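Local coordinates for putative heme binding protein (PDB 6EU8), which probably binds heme, as a member of the HmuY-like family of bacterial heme-binding proteins, here in its heme-free form, at residues E43-K48 with I110-L115; K68-I73 with Y191-K196; K141-E146 with P153-S158. All coordinates share one frame; numbering follows the deposited sequence.

Three contacts of very different chemistry are distributed over this mainly beta chain. From the N terminus, 43-48 enters first, on a strand of the large antiparallel sheet, and 68-73 follows, on strand 71-74 of the four-stranded sheet. Contact 1 closes a loop of 61 residues when the chain reaches 110-115, joining strand 44-48 to the chain near the end of strand 105-111, at the surface. Contact 3 then opens and shuts at once, its segments carrying the two short strands, 144-146 and 154-155, of a beta hairpin. Contact 2 closes last, at the C-terminal strand, tying the four-stranded sheet to the large one. Contacts 1 and 2 therefore cross, and contact 3 falls wholly between the ends of contact 2.

Contact 1. Residues E43-K48 with I110-L115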
loop_
_atom_site.group_PDB
_atom_site.type_symbol
_atom_site.label_atom_id
_atom_site.label_comp_id
_atom_site.label_asym_id
_atom_site.label_seq_id
_atom_site.Cartn_x
_atom_site.Cartn_y
_atom_site.Cartn_z
ATOM N N GLU A 43 0.766 17.848 5.128
ATOM C CA GLU A 43 1.821 18.764 5.546
ATOM C C GLU A 43 3.006 17.889 6.043
ATOM O O GLU A 43 2.815 16.992 6.848
ATOM C CB GLU A 43 1.358 19.741 6.637
ATOM C CG GLU A 43 2.451 20.708 7.037
ATOM C CD GLU A 43 1.967 21.738 8.031
ATOM O OE1 GLU A 43 1.964 21.456 9.258
ATOM O OE2 GLU A 43 1.541 22.819 7.537
ATOM N N TRP A 44 4.204 18.129 5.509
ATOM C CA TRP A 44 5.360 17.289 5.907
ATOM C C TRP A 44 6.108 17.948 7.053
ATOM O O TRP A 44 6.184 19.183 7.134
ATOM C CB TRP A 44 6.277 17.049 4.743
ATOM C CG TRP A 44 5.736 16.169 3.624
ATOM C CD1 TRP A 44 4.473 15.630 3.509
ATOM C CD2 TRP A 44 6.426 15.815 2.429
ATOM N NE1 TRP A 44 4.371 14.924 2.329
ATOM C CE2 TRP A 44 5.556 15.010 1.650
ATOM C CE3 TRP A 44 7.724 16.061 1.961
ATOM C CZ2 TRP A 44 5.929 14.489 0.393
ATOM C CZ3 TRP A 44 8.094 15.555 0.723
ATOM C CH2 TRP A 44 7.221 14.749 -0.032
ATOM N N HIS A 45 6.638 17.113 7.944
ATOM C CA HIS A 45 7.218 17.573 9.196
ATOM C C HIS A 45 8.648 17.047 9.302
ATOM O O HIS A 45 8.877 15.814 9.238
ATOM C CB HIS A 45 6.357 17.158 10.383
ATOM C CG HIS A 45 5.018 17.859 10.415
ATOM N ND1 HIS A 45 3.914 17.328 11.024
ATOM C CD2 HIS A 45 4.648 19.073 9.942
ATOM C CE1 HIS A 45 2.892 18.164 10.890
ATOM N NE2 HIS A 45 3.311 19.227 10.226
ATOM N N VAL A 46 9.592 18.000 9.408
ATOM C CA VAL A 46 11.037 17.664 9.555
ATOM C C VAL A 46 11.304 17.448 11.031
ATOM O O VAL A 46 11.035 18.320 11.869
ATOM C CB VAL A 46 11.931 18.770 8.970
ATOM C CG1 VAL A 46 13.423 18.472 9.175
ATOM C CG2 VAL A 46 11.661 18.973 7.505
ATOM N N MET A 47 11.781 16.254 11.372
ATOM C CA MET A 47 12.127 15.900 12.749
ATOM C C MET A 47 13.635 16.079 12.874
ATOM O O MET A 47 14.389 15.590 12.033
ATOM C CB MET A 47 11.778 14.444 13.049
ATOM C CG MET A 47 10.315 14.126 12.983
ATOM S SD MET A 47 9.438 15.031 14.284
ATOM C CE MET A 47 7.880 15.089 13.445
ATOM N N LYS A 48 14.061 16.832 13.890
ATOM C CA LYS A 48 15.485 17.088 14.158
ATOM C C LYS A 48 15.678 16.889 15.657
ATOM O O LYS A 48 14.973 17.499 16.467
ATOM C CB LYS A 48 15.863 18.517 13.736
ATOM C CG LYS A 48 17.206 19.036 14.268
ATOM C CD LYS A 48 18.363 18.601 13.392
ATOM C CE LYS A 48 19.701 18.927 14.057
ATOM N NZ LYS A 48 20.813 18.527 13.161
ATOM N N ILE A 110 -2.086 7.479 10.911
ATOM C CA ILE A 110 -0.843 7.560 11.680
ATOM C C ILE A 110 -0.246 8.969 11.543
ATOM O O ILE A 110 -0.093 9.482 10.428
ATOM C CB ILE A 110 0.162 6.462 11.306
ATOM C CG1 ILE A 110 0.511 6.472 9.817
ATOM C CG2 ILE A 110 -0.392 5.094 11.689
ATOM C CD1 ILE A 110 1.690 5.554 9.491
ATOM N N LYS A 111 0.079 9.575 12.686
ATOM C CA LYS A 111 0.559 10.948 12.788
ATOM C C LYS A 111 2.095 11.023 12.946
ATOM O O LYS A 111 2.662 10.409 13.852
ATOM C CB LYS A 111 -0.087 11.591 14.015
ATOM C CG LYS A 111 0.195 13.060 14.186
ATOM C CD LYS A 111 -0.461 13.586 15.466
ATOM C CE LYS A 111 -0.035 15.002 15.790
ATOM N NZ LYS A 111 -0.745 15.479 17.016
ATOM N N ASP A 112 2.759 11.752 12.053
ATOM C CA ASP A 112 4.204 12.014 12.128
ATOM C C ASP A 112 5.004 10.734 12.249
ATOM O O ASP A 112 5.940 10.615 13.072
ATOM C CB ASP A 112 4.523 12.969 13.292
ATOM C CG ASP A 112 4.061 14.389 13.033
ATOM O OD1 ASP A 112 3.997 14.827 11.885
ATOM O OD2 ASP A 112 3.821 15.122 14.023
ATOM N N LYS A 113 4.648 9.759 11.424
ATOM C CA LYS A 113 5.270 8.422 11.505
ATOM C C LYS A 113 5.741 7.888 10.155
ATOM O O LYS A 113 6.811 7.279 10.078
ATOM C CB LYS A 113 4.333 7.433 12.197
ATOM C CG LYS A 113 4.380 7.555 13.728
ATOM C CD LYS A 113 3.213 6.875 14.432
ATOM C CE LYS A 113 3.316 7.047 15.947
ATOM N NZ LYS A 113 2.002 6.858 16.631
ATOM N N MET A 114 4.985 8.093 9.076
ATOM C CA MET A 114 5.356 7.523 7.769
ATOM C C MET A 114 6.465 8.320 7.081
ATOM O O MET A 114 6.328 9.534 6.895
ATOM C CB MET A 114 4.151 7.409 6.847
ATOM C CG MET A 114 4.404 6.584 5.578
ATOM S SD MET A 114 3.055 6.611 4.362
ATOM C CE MET A 114 3.276 8.219 3.691
ATOM N N LEU A 115 7.575 7.657 6.712
ATOM C CA LEU A 115 8.695 8.367 6.102
ATOM C C LEU A 115 8.398 8.889 4.710
ATOM O O LEU A 115 8.013 8.114 3.818
ATOM C CB LEU A 115 9.930 7.455 5.973
ATOM C CG LEU A 115 10.846 7.297 7.158
ATOM C CD1 LEU A 115 11.895 6.235 6.833
ATOM C CD2 LEU A 115 11.545 8.610 7.466
#
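His45 reaches across to Asp112 through a single, short hydrogen bond: ND1 donates to OD1 over 2.6 Å, at an N-H...O angle of 164°. The carboxylate oxygen sits close to the ring plane and receives the proton on its syn lone pair, although the carboxylate itself is turned 66° out of the plane of the imidazole. Beside this bond the methyl CE of Met47 lies 3.9 Å from Asp112 CG, a bend at chi2 (-65°) bringing the thioether chain round so that it meets the aspartate at about a right angle. One shell further out, the other ring nitrogen of His45 is also engaged. NE2 donates to Glu43 OE1 at 2.8 Å, again nearly in the ring plane but on the anti lone pair, and Glu43 O lies over the centre of one ring face. The imidazole is thus fixed in rotation from two edges. Strand 44-48 is held in the large sheet between strands 51-56 and 127-136, His45 pairing through its backbone with Val130, while Asp112 lies near the end of strand 105-111. With both nitrogens donating to carboxylates, the ring is probably protonated, and its charge would then be balanced by the two acids at the protein surface.

Contact 2. Residues K68-I73 with Y191-K196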
loop_
_atom_site.group_PDB
_atom_site.type_symbol
_atom_site.label_atom_id
_atom_site.label_comp_id
_atom_site.label_asym_id
_atom_site.label_seq_id
_atom_site.Cartn_x
_atom_site.Cartn_y
_atom_site.Cartn_z
ATOM N N LYS A 68 -10.691 6.228 -10.735
ATOM C CA LYS A 68 -11.185 5.461 -9.592
ATOM C C LYS A 68 -10.057 4.515 -9.164
ATOM O O LYS A 68 -9.258 4.117 -9.997
ATOM C CB LYS A 68 -12.421 4.616 -9.949
ATOM C CG LYS A 68 -13.727 5.400 -10.037
ATOM C CD LYS A 68 -14.891 4.446 -10.288
ATOM C CE LYS A 68 -16.247 5.132 -10.192
ATOM N NZ LYS A 68 -16.605 5.781 -11.481
ATOM N N TRP A 69 -10.023 4.160 -7.889
ATOM C CA TRP A 69 -8.946 3.290 -7.383
ATOM C C TRP A 69 -9.370 2.512 -6.136
ATOM O O TRP A 69 -10.319 2.879 -5.440
ATOM C CB TRP A 69 -7.655 4.117 -7.169
ATOM C CG TRP A 69 -7.785 5.150 -6.098
ATOM C CD1 TRP A 69 -8.342 6.400 -6.213
ATOM C CD2 TRP A 69 -7.384 5.022 -4.729
ATOM N NE1 TRP A 69 -8.321 7.046 -5.012
ATOM C CE2 TRP A 69 -7.734 6.228 -4.074
ATOM C CE3 TRP A 69 -6.758 4.003 -3.989
ATOM C CZ2 TRP A 69 -7.489 6.441 -2.705
ATOM C CZ3 TRP A 69 -6.524 4.206 -2.651
ATOM C CH2 TRP A 69 -6.875 5.419 -2.017
ATOM N N HIS A 70 -8.633 1.413 -5.869
ATOM C CA HIS A 70 -8.953 0.456 -4.848
ATOM C C HIS A 70 -7.887 0.339 -3.747
ATOM O O HIS A 70 -8.229 0.310 -2.564
ATOM C CB HIS A 70 -9.173 -0.889 -5.507
ATOM C CG HIS A 70 -10.278 -0.861 -6.517
ATOM N ND1 HIS A 70 -10.041 -0.785 -7.864
ATOM C CD2 HIS A 70 -11.620 -0.846 -6.360
ATOM C CE1 HIS A 70 -11.199 -0.736 -8.507
ATOM N NE2 HIS A 70 -12.164 -0.765 -7.616
ATOM N N ILE A 71 -6.621 0.223 -4.162
ATOM C CA ILE A 71 -5.494 0.179 -3.206
ATOM C C ILE A 71 -4.419 1.181 -3.630
ATOM O O ILE A 71 -4.374 1.612 -4.773
ATOM C CB ILE A 71 -4.873 -1.244 -3.039
ATOM C CG1 ILE A 71 -4.201 -1.740 -4.309
ATOM C CG2 ILE A 71 -5.922 -2.257 -2.543
ATOM C CD1 ILE A 71 -3.353 -2.983 -4.080
ATOM N N ALA A 72 -3.575 1.604 -2.676
ATOM C CA ALA A 72 -2.429 2.489 -2.940
ATOM C C ALA A 72 -1.215 2.041 -2.143
ATOM O O ALA A 72 -1.351 1.512 -1.038
ATOM C CB ALA A 72 -2.765 3.926 -2.630
ATOM N N ILE A 73 -0.042 2.255 -2.745
ATOM C CA ILE A 73 1.216 1.703 -2.256
ATOM C C ILE A 73 2.256 2.844 -2.126
ATOM O O ILE A 73 2.452 3.644 -3.052
ATOM C CB ILE A 73 1.731 0.576 -3.198
ATOM C CG1 ILE A 73 0.650 -0.522 -3.389
ATOM C CG2 ILE A 73 3.044 -0.035 -2.662
ATOM C CD1 ILE A 73 1.088 -1.633 -4.326
ATOM N N TYR A 191 -3.789 -11.025 -8.500
ATOM C CA TYR A 191 -5.095 -10.849 -7.880
ATOM C C TYR A 191 -6.278 -11.421 -8.690
ATOM O O TYR A 191 -6.148 -11.620 -9.889
ATOM C CB TYR A 191 -5.362 -9.358 -7.541
ATOM C CG TYR A 191 -5.482 -8.448 -8.716
ATOM C CD1 TYR A 191 -4.373 -7.850 -9.295
ATOM C CD2 TYR A 191 -6.741 -8.168 -9.276
ATOM C CE1 TYR A 191 -4.500 -6.977 -10.375
ATOM C CE2 TYR A 191 -6.864 -7.328 -10.342
ATOM C CZ TYR A 191 -5.767 -6.726 -10.881
ATOM O OH TYR A 191 -5.910 -5.877 -11.945
ATOM N N GLU A 192 -7.383 -11.636 -8.004
ATOM C CA GLU A 192 -8.680 -11.995 -8.628
ATOM C C GLU A 192 -9.740 -11.019 -8.066
ATOM O O GLU A 192 -10.100 -11.097 -6.894
ATOM C CB GLU A 192 -9.031 -13.475 -8.364
ATOM C CG GLU A 192 -7.963 -14.441 -8.870
ATOM C CD GLU A 192 -8.393 -15.911 -8.911
ATOM O OE1 GLU A 192 -9.421 -16.270 -8.314
ATOM O OE2 GLU A 192 -7.658 -16.714 -9.548
ATOM N N PHE A 193 -10.212 -10.106 -8.915
ATOM C CA PHE A 193 -11.154 -9.019 -8.536
ATOM C C PHE A 193 -12.566 -9.361 -9.027
ATOM O O PHE A 193 -12.707 -9.654 -10.201
ATOM C CB PHE A 193 -10.693 -7.710 -9.188
ATOM C CG PHE A 193 -11.599 -6.527 -8.946
ATOM C CD1 PHE A 193 -11.447 -5.711 -7.830
ATOM C CD2 PHE A 193 -12.583 -6.202 -9.867
ATOM C CE1 PHE A 193 -12.270 -4.616 -7.612
ATOM C CE2 PHE A 193 -13.402 -5.109 -9.661
ATOM C CZ PHE A 193 -13.261 -4.317 -8.531
ATOM N N GLN A 194 -13.546 -9.297 -8.124
ATOM C CA GLN A 194 -14.976 -9.478 -8.469
ATOM C C GLN A 194 -15.690 -8.100 -8.593
ATOM O O GLN A 194 -16.002 -7.518 -7.552
ATOM C CB GLN A 194 -15.653 -10.335 -7.401
ATOM C CG GLN A 194 -17.150 -10.579 -7.656
ATOM C CD GLN A 194 -17.426 -11.182 -9.026
ATOM O OE1 GLN A 194 -17.071 -12.329 -9.284
ATOM N NE2 GLN A 194 -18.026 -10.394 -9.925
ATOM N N PRO A 195 -15.973 -7.619 -9.846
ATOM C CA PRO A 195 -16.722 -6.358 -9.997
ATOM C C PRO A 195 -18.192 -6.468 -9.586
ATOM O O PRO A 195 -18.769 -7.566 -9.590
ATOM C CB PRO A 195 -16.608 -6.023 -11.490
ATOM C CG PRO A 195 -15.658 -7.012 -12.077
ATOM C CD PRO A 195 -15.632 -8.188 -11.169
ATOM N N LYS A 196 -18.768 -5.330 -9.210
ATOM C CA LYS A 196 -20.211 -5.210 -8.974
ATOM C C LYS A 196 -20.820 -4.376 -10.096
ATOM O O LYS A 196 -20.132 -3.792 -10.937
ATOM C CB LYS A 196 -20.498 -4.541 -7.618
ATOM C CG LYS A 196 -20.448 -5.480 -6.422
ATOM C CD LYS A 196 -21.518 -6.557 -6.531
ATOM C CE LYS A 196 -21.936 -7.092 -5.176
ATOM N NZ LYS A 196 -20.784 -7.720 -4.477
ATOM O OXT LYS A 196 -22.043 -4.279 -10.192
#
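One face of the His70 imidazole receives the edge of the Phe193 ring, with CE1 standing 3.8 Å above the imidazole plane and displaced toward its rim. The two rings form an edge-to-face pair, their centroids 5.0 Å apart and their planes inclined at 56°, well short of perpendicular. The closest atoms are His70 NE2 and Phe193 CZ, at 3.8 Å. Relative to the phenyl ring, NE2 approaches obliquely. Phe193 gets there because its CG is placed opposite the backbone nitrogen (chi1 177°), which carries the ring out from the strand toward the histidine, while the backbones remain distant, with 10.4 Å between His70 CA and Phe193 CA. This is packing between two sheets: Phe193 belongs to strand 184-194 of the large antiparallel sheet, and His70 stands at the entry to strand 71-74 of the four-stranded one. There, His70 and Ile71 both face Val28 in a classic beta bulge. ND1 is engaged outside the contact, hydrogen-bonded to the backbone nitrogen of Leu30, and Phe164 makes a further edge-to-face pair with the same imidazole. Past Phe193, Gln194 folds its amide onto the chain ahead, NE2 donating to Pro195 O at 2.9 Å.

Contact 3. Residues K141-E146 with P153-S158; sequences KTWIVE and PVLSKS
Trp143 and Leu155 run side by side and point the same way, the leucine methyl CD2 meeting the indole at its edge, 4.0 Å from CZ3. The indole reaches this place from a first torsion of 80°, which sets CG between the backbone N and the carbonyl carbon, and Ile144 CD1 lies over one of its faces. That same methyl touches Leu155 CD1 and Pro153 CB at the limit of contact, while Val145 CB packs against Val154 CG1. Outside the hairpin, the indole NE1 bonds to Phe76 O, and the rings of Phe76 and Phe174 pack on Trp143. Between the arms, Ile144 and Leu155 form an antiparallel non-hydrogen-bonded pair, and Glu146 and Val154 a hydrogen-bonded one. Val145 and Glu146 both face Val154, a classic beta bulge: Val154 O takes a bond of 2.8 Å from Val145 N and a weak one from Glu146 N. In return Val154 N donates to Glu146 O over 2.9 Å. At the far end Trp143 O accepts from Ser156 N, at 2.9 Å and from above the carbonyl plane, and also from a water that bridges to Ser156 O. Backbone hydrogen bonds therefore hold the hairpin, with the indole packed beside Leu155 and against Ala177 of strand 169-178.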
loop_
_atom_site.group_PDB
_atom_site.type_symbol
_atom_site.label_atom_id
_atom_site.label_comp_id
_atom_site.label_asym_id
_atom_site.label_seq_id
_atom_site.Cartn_x
_atom_site.Cartn_y
_atom_site.Cartn_z
ATOM N N LYS A 141 -0.448 -4.493 5.958
ATOM C CA LYS A 141 0.975 -4.242 6.357
ATOM C C LYS A 141 1.712 -5.545 6.612
ATOM O O LYS A 141 2.934 -5.644 6.377
ATOM C CB LYS A 141 1.008 -3.381 7.617
ATOM C CG LYS A 141 2.383 -2.858 8.053
ATOM C CD LYS A 141 2.302 -2.215 9.442
ATOM C CE LYS A 141 3.660 -2.069 10.104
ATOM N NZ LYS A 141 4.319 -0.810 9.702
ATOM N N THR A 142 0.985 -6.561 7.054
ATOM C CA THR A 142 1.586 -7.869 7.327
ATOM C C THR A 142 2.031 -8.681 6.108
ATOM O O THR A 142 2.563 -9.795 6.278
ATOM C CB THR A 142 0.689 -8.737 8.226
ATOM O OG1 THR A 142 -0.441 -9.249 7.500
ATOM C CG2 THR A 142 0.250 -7.963 9.464
ATOM N N TRP A 143 1.843 -8.183 4.881
ATOM C CA TRP A 143 2.379 -8.847 3.679
ATOM C C TRP A 143 3.907 -9.031 3.766
ATOM O O TRP A 143 4.437 -9.943 3.163
ATOM C CB TRP A 143 1.979 -8.125 2.384
ATOM C CG TRP A 143 2.772 -6.878 1.987
ATOM C CD1 TRP A 143 2.639 -5.606 2.456
ATOM C CD2 TRP A 143 3.778 -6.826 0.969
ATOM N NE1 TRP A 143 3.537 -4.767 1.826
ATOM C CE2 TRP A 143 4.215 -5.488 0.875
ATOM C CE3 TRP A 143 4.337 -7.787 0.120
ATOM C CZ2 TRP A 143 5.210 -5.084 -0.025
ATOM C CZ3 TRP A 143 5.314 -7.383 -0.798
ATOM C CH2 TRP A 143 5.735 -6.039 -0.867
ATOM N N ILE A 144 4.575 -8.151 4.522
ATOM C CA ILE A 144 6.009 -8.310 4.863
ATOM C C ILE A 144 6.093 -8.925 6.266
ATOM O O ILE A 144 5.605 -8.354 7.233
ATOM C CB ILE A 144 6.713 -6.929 4.858
ATOM C CG1 ILE A 144 6.684 -6.275 3.474
ATOM C CG2 ILE A 144 8.134 -7.011 5.450
ATOM C CD1 ILE A 144 7.385 -7.043 2.377
ATOM N N VAL A 145 6.722 -10.104 6.373
ATOM C CA VAL A 145 7.009 -10.694 7.665
ATOM C C VAL A 145 8.216 -9.963 8.318
ATOM O O VAL A 145 8.158 -9.622 9.502
ATOM C CB VAL A 145 7.335 -12.194 7.546
ATOM C CG1 VAL A 145 7.691 -12.805 8.924
ATOM C CG2 VAL A 145 6.166 -12.956 6.903
ATOM N N GLU A 146 9.292 -9.806 7.547
ATOM C CA GLU A 146 10.525 -9.119 8.008
ATOM C C GLU A 146 11.105 -8.306 6.871
ATOM O O GLU A 146 11.152 -8.778 5.731
ATOM C CB GLU A 146 11.636 -10.133 8.330
ATOM C CG GLU A 146 11.557 -10.968 9.571
ATOM C CD GLU A 146 12.915 -11.643 9.791
ATOM O OE1 GLU A 146 13.884 -10.914 10.098
ATOM O OE2 GLU A 146 13.029 -12.869 9.579
ATOM N N PRO A 153 13.810 -8.829 1.928
ATOM C CA PRO A 153 12.540 -8.948 2.645
ATOM C C PRO A 153 11.988 -10.389 2.614
ATOM O O PRO A 153 12.253 -11.127 1.657
ATOM C CB PRO A 153 11.623 -7.970 1.888
ATOM C CG PRO A 153 12.517 -7.068 1.097
ATOM C CD PRO A 153 13.683 -7.971 0.749
ATOM N N VAL A 154 11.289 -10.772 3.673
ATOM C CA VAL A 154 10.615 -12.088 3.774
ATOM C C VAL A 154 9.104 -11.797 3.661
ATOM O O VAL A 154 8.556 -11.056 4.495
ATOM C CB VAL A 154 10.914 -12.762 5.131
ATOM C CG1 VAL A 154 10.165 -14.083 5.296
ATOM C CG2 VAL A 154 12.423 -13.006 5.243
ATOM N N LEU A 155 8.449 -12.387 2.647
ATOM C CA LEU A 155 7.004 -12.136 2.345
ATOM C C LEU A 155 6.115 -13.197 2.962
ATOM O O LEU A 155 6.503 -14.372 3.068
ATOM C CB LEU A 155 6.752 -12.110 0.829
ATOM C CG LEU A 155 7.079 -10.868 -0.002
ATOM C CD1 LEU A 155 8.563 -10.537 0.063
ATOM C CD2 LEU A 155 6.642 -11.064 -1.456
ATOM N N SER A 156 4.923 -12.788 3.382
ATOM C CA SER A 156 3.880 -13.720 3.799
ATOM C C SER A 156 3.426 -14.522 2.597
ATOM O O SER A 156 3.398 -14.030 1.479
ATOM C CB SER A 156 2.677 -12.947 4.349
ATOM O OG SER A 156 1.568 -13.795 4.617
ATOM N N LYS A 157 3.041 -15.770 2.843
ATOM C CA LYS A 157 2.447 -16.632 1.803
ATOM C C LYS A 157 0.908 -16.602 1.830
ATOM O O LYS A 157 0.287 -17.372 1.070
ATOM C CB LYS A 157 2.943 -18.067 1.999
ATOM C CG LYS A 157 4.444 -18.234 1.879
ATOM C CD LYS A 157 4.879 -17.981 0.458
ATOM C CE LYS A 157 6.042 -18.847 -0.012
ATOM N NZ LYS A 157 7.359 -18.235 0.313
ATOM N N SER A 158 0.301 -15.760 2.680
ATOM C CA SER A 158 -1.165 -15.692 2.816
ATOM C C SER A 158 -1.852 -15.004 1.630
ATOM O O SER A 158 -1.343 -14.045 1.047
ATOM C CB SER A 158 -1.569 -14.981 4.104
ATOM O OG SER A 158 -0.986 -15.588 5.257
HETATM O O HOH W 1 2.963 -11.346 0.950
#